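Local coordinates for protein isochorismatase hydrolase (Alkaliphilus metalliredigens, PDB 3HB7) that is probably a hydrolase, as a member of the isochorismatase family, at residues His8-Ile13 with Thr122-Gly127. Numbering follows the deposited sequence.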
loop_
_atom_site.group_PDB
_atom_site.type_symbol
_atom_site.label_atom_id
_atom_site.label_comp_id
_atom_site.label_asym_id
_atom_site.label_seq_id
_atom_site.Cartn_x
_atom_site.Cartn_y
_atom_site.Cartn_z
ATOM N N HIS E 8 18.181 50.689 -6.082
ATOM C CA HIS E 8 17.970 49.268 -6.057
ATOM C C HIS E 8 19.240 48.506 -6.299
ATOM O O HIS E 8 20.067 48.903 -7.081
ATOM C CB HIS E 8 17.034 48.860 -7.168
ATOM C CG HIS E 8 15.605 49.162 -6.904
ATOM N ND1 HIS E 8 14.590 48.542 -7.582
ATOM C CD2 HIS E 8 15.021 50.030 -6.056
ATOM C CE1 HIS E 8 13.438 49.012 -7.159
ATOM N NE2 HIS E 8 13.673 49.913 -6.231
ATOM N N ALA E 9 19.352 47.370 -5.634
ATOM C CA ALA E 9 20.390 46.413 -5.910
ATOM C C ALA E 9 19.764 45.120 -6.349
ATOM O O ALA E 9 18.829 44.638 -5.763
ATOM C CB ALA E 9 21.227 46.198 -4.721
ATOM N N ILE E 10 20.300 44.557 -7.399
ATOM C CA ILE E 10 19.797 43.324 -7.900
ATOM C C ILE E 10 20.826 42.297 -7.611
ATOM O O ILE E 10 21.932 42.414 -8.047
ATOM C CB ILE E 10 19.589 43.424 -9.396
ATOM C CG1 ILE E 10 18.551 44.487 -9.675
ATOM C CG2 ILE E 10 19.155 42.112 -9.976
ATOM C CD1 ILE E 10 18.213 44.623 -11.079
ATOM N N LEU E 11 20.446 41.278 -6.864
ATOM C CA LEU E 11 21.384 40.269 -6.449
ATOM C C LEU E 11 21.274 39.065 -7.334
ATOM O O LEU E 11 20.246 38.490 -7.466
ATOM C CB LEU E 11 21.142 39.886 -5.000
ATOM C CG LEU E 11 20.986 41.084 -4.093
ATOM C CD1 LEU E 11 20.634 40.707 -2.702
ATOM C CD2 LEU E 11 22.204 41.882 -4.097
ATOM N N VAL E 12 22.366 38.691 -7.947
ATOM C CA VAL E 12 22.343 37.584 -8.834
ATOM C C VAL E 12 23.031 36.462 -8.139
ATOM O O VAL E 12 24.196 36.518 -7.872
ATOM C CB VAL E 12 23.041 37.945 -10.125
ATOM C CG1 VAL E 12 22.948 36.846 -11.092
ATOM C CG2 VAL E 12 22.441 39.153 -10.684
ATOM N N ILE E 13 22.262 35.438 -7.828
ATOM C CA ILE E 13 22.702 34.447 -6.894
ATOM C C ILE E 13 23.044 33.126 -7.492
ATOM O O ILE E 13 22.220 32.414 -7.958
ATOM C CB ILE E 13 21.650 34.237 -5.815
ATOM C CG1 ILE E 13 21.544 35.468 -4.943
ATOM C CG2 ILE E 13 22.001 33.089 -4.981
ATOM C CD1 ILE E 13 20.220 35.682 -4.426
ATOM N N THR E 122 16.308 48.868 -1.693
ATOM C CA THR E 122 15.573 47.747 -2.181
ATOM C C THR E 122 16.473 46.732 -2.791
ATOM O O THR E 122 17.333 47.054 -3.545
ATOM C CB THR E 122 14.562 48.203 -3.225
ATOM O OG1 THR E 122 13.522 48.905 -2.573
ATOM C CG2 THR E 122 13.960 47.051 -3.939
ATOM N N VAL E 123 16.239 45.478 -2.488
ATOM C CA VAL E 123 16.986 44.434 -3.128
ATOM C C VAL E 123 16.057 43.578 -3.927
ATOM O O VAL E 123 14.970 43.314 -3.514
ATOM C CB VAL E 123 17.789 43.579 -2.127
ATOM C CG1 VAL E 123 18.390 44.432 -1.083
ATOM C CG2 VAL E 123 16.946 42.550 -1.515
ATOM N N VAL E 124 16.488 43.173 -5.098
ATOM C CA VAL E 124 15.667 42.332 -5.925
ATOM C C VAL E 124 16.382 41.056 -6.307
ATOM O O VAL E 124 17.526 41.071 -6.644
ATOM C CB VAL E 124 15.085 43.088 -7.156
ATOM C CG1 VAL E 124 15.139 44.570 -6.978
ATOM C CG2 VAL E 124 15.727 42.666 -8.408
ATOM N N LEU E 125 15.681 39.945 -6.247
ATOM C CA LEU E 125 16.309 38.642 -6.220
ATOM C C LEU E 125 16.257 37.868 -7.496
ATOM O O LEU E 125 15.218 37.719 -8.079
ATOM C CB LEU E 125 15.683 37.787 -5.133
ATOM C CG LEU E 125 16.101 38.026 -3.708
ATOM C CD1 LEU E 125 17.542 38.098 -3.682
ATOM C CD2 LEU E 125 15.528 39.281 -3.215
ATOM N N THR E 126 17.398 37.348 -7.897
ATOM C CA THR E 126 17.508 36.572 -9.095
ATOM C C THR E 126 18.455 35.439 -8.885
ATOM O O THR E 126 19.325 35.513 -8.084
ATOM C CB THR E 126 17.992 37.425 -10.270
ATOM O OG1 THR E 126 19.285 37.929 -10.002
ATOM C CG2 THR E 126 17.070 38.571 -10.491
ATOM N N GLY E 127 18.313 34.392 -9.652
ATOM C CA GLY E 127 19.145 33.254 -9.424
ATOM C C GLY E 127 18.432 32.065 -8.868
ATOM O O GLY E 127 17.243 31.922 -8.969
#
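His8 lies flat against Thr122, whose methyl CG2 sits 3.7 Å from the ring centroid, over one face, as a CH-pi contact. The histidine is turned with CG beside its backbone N (chi1 -77°), which brings the ring alongside the threonine. Its ND1 hydrogen-bonds to the hydroxyl of Tyr182, and Trp186 meets the ring edge-to-face, so a flat group with a polar rim suits this place. An alanine here would probably leave the Thr122 methyl without its aromatic cover and the Tyr182 hydroxyl without this partner.

Apolar contacts continue on both sides of the sheet. On the His8 side, Ile10 CG1 packs 3.6 Å from Val124 CG2, their beta-branched chains meeting over that face of the sheet. On the other side, Leu125 CD1 reaches Ile13 CD1 at 3.7 Å and lies near Leu11 CD1, while Leu11 also touches Val123.

Backbone hydrogen bonds join the two parallel strands: Ala9 N to Thr122 O, Val124 N to Ala9 O, Leu11 N to Val124 O and Ile13 N to Thr126 O. Leu11 O is gripped twice by one residue, through Thr126 N at 3.1 Å and through Thr126 OG1 at 2.8 Å, the hydroxyl coming from above the carbonyl plane. Threonine thus satisfies its buried hydroxyl while CG2 faces Ile10. At Gly127 the backbone angles would jam any CB against the preceding carbonyl.

These are the two central strands of the parallel alpha/beta sheet, flanked by strands 53-60 and 147-151, with helix 35-47 covering Ile10, Val12 and Thr126.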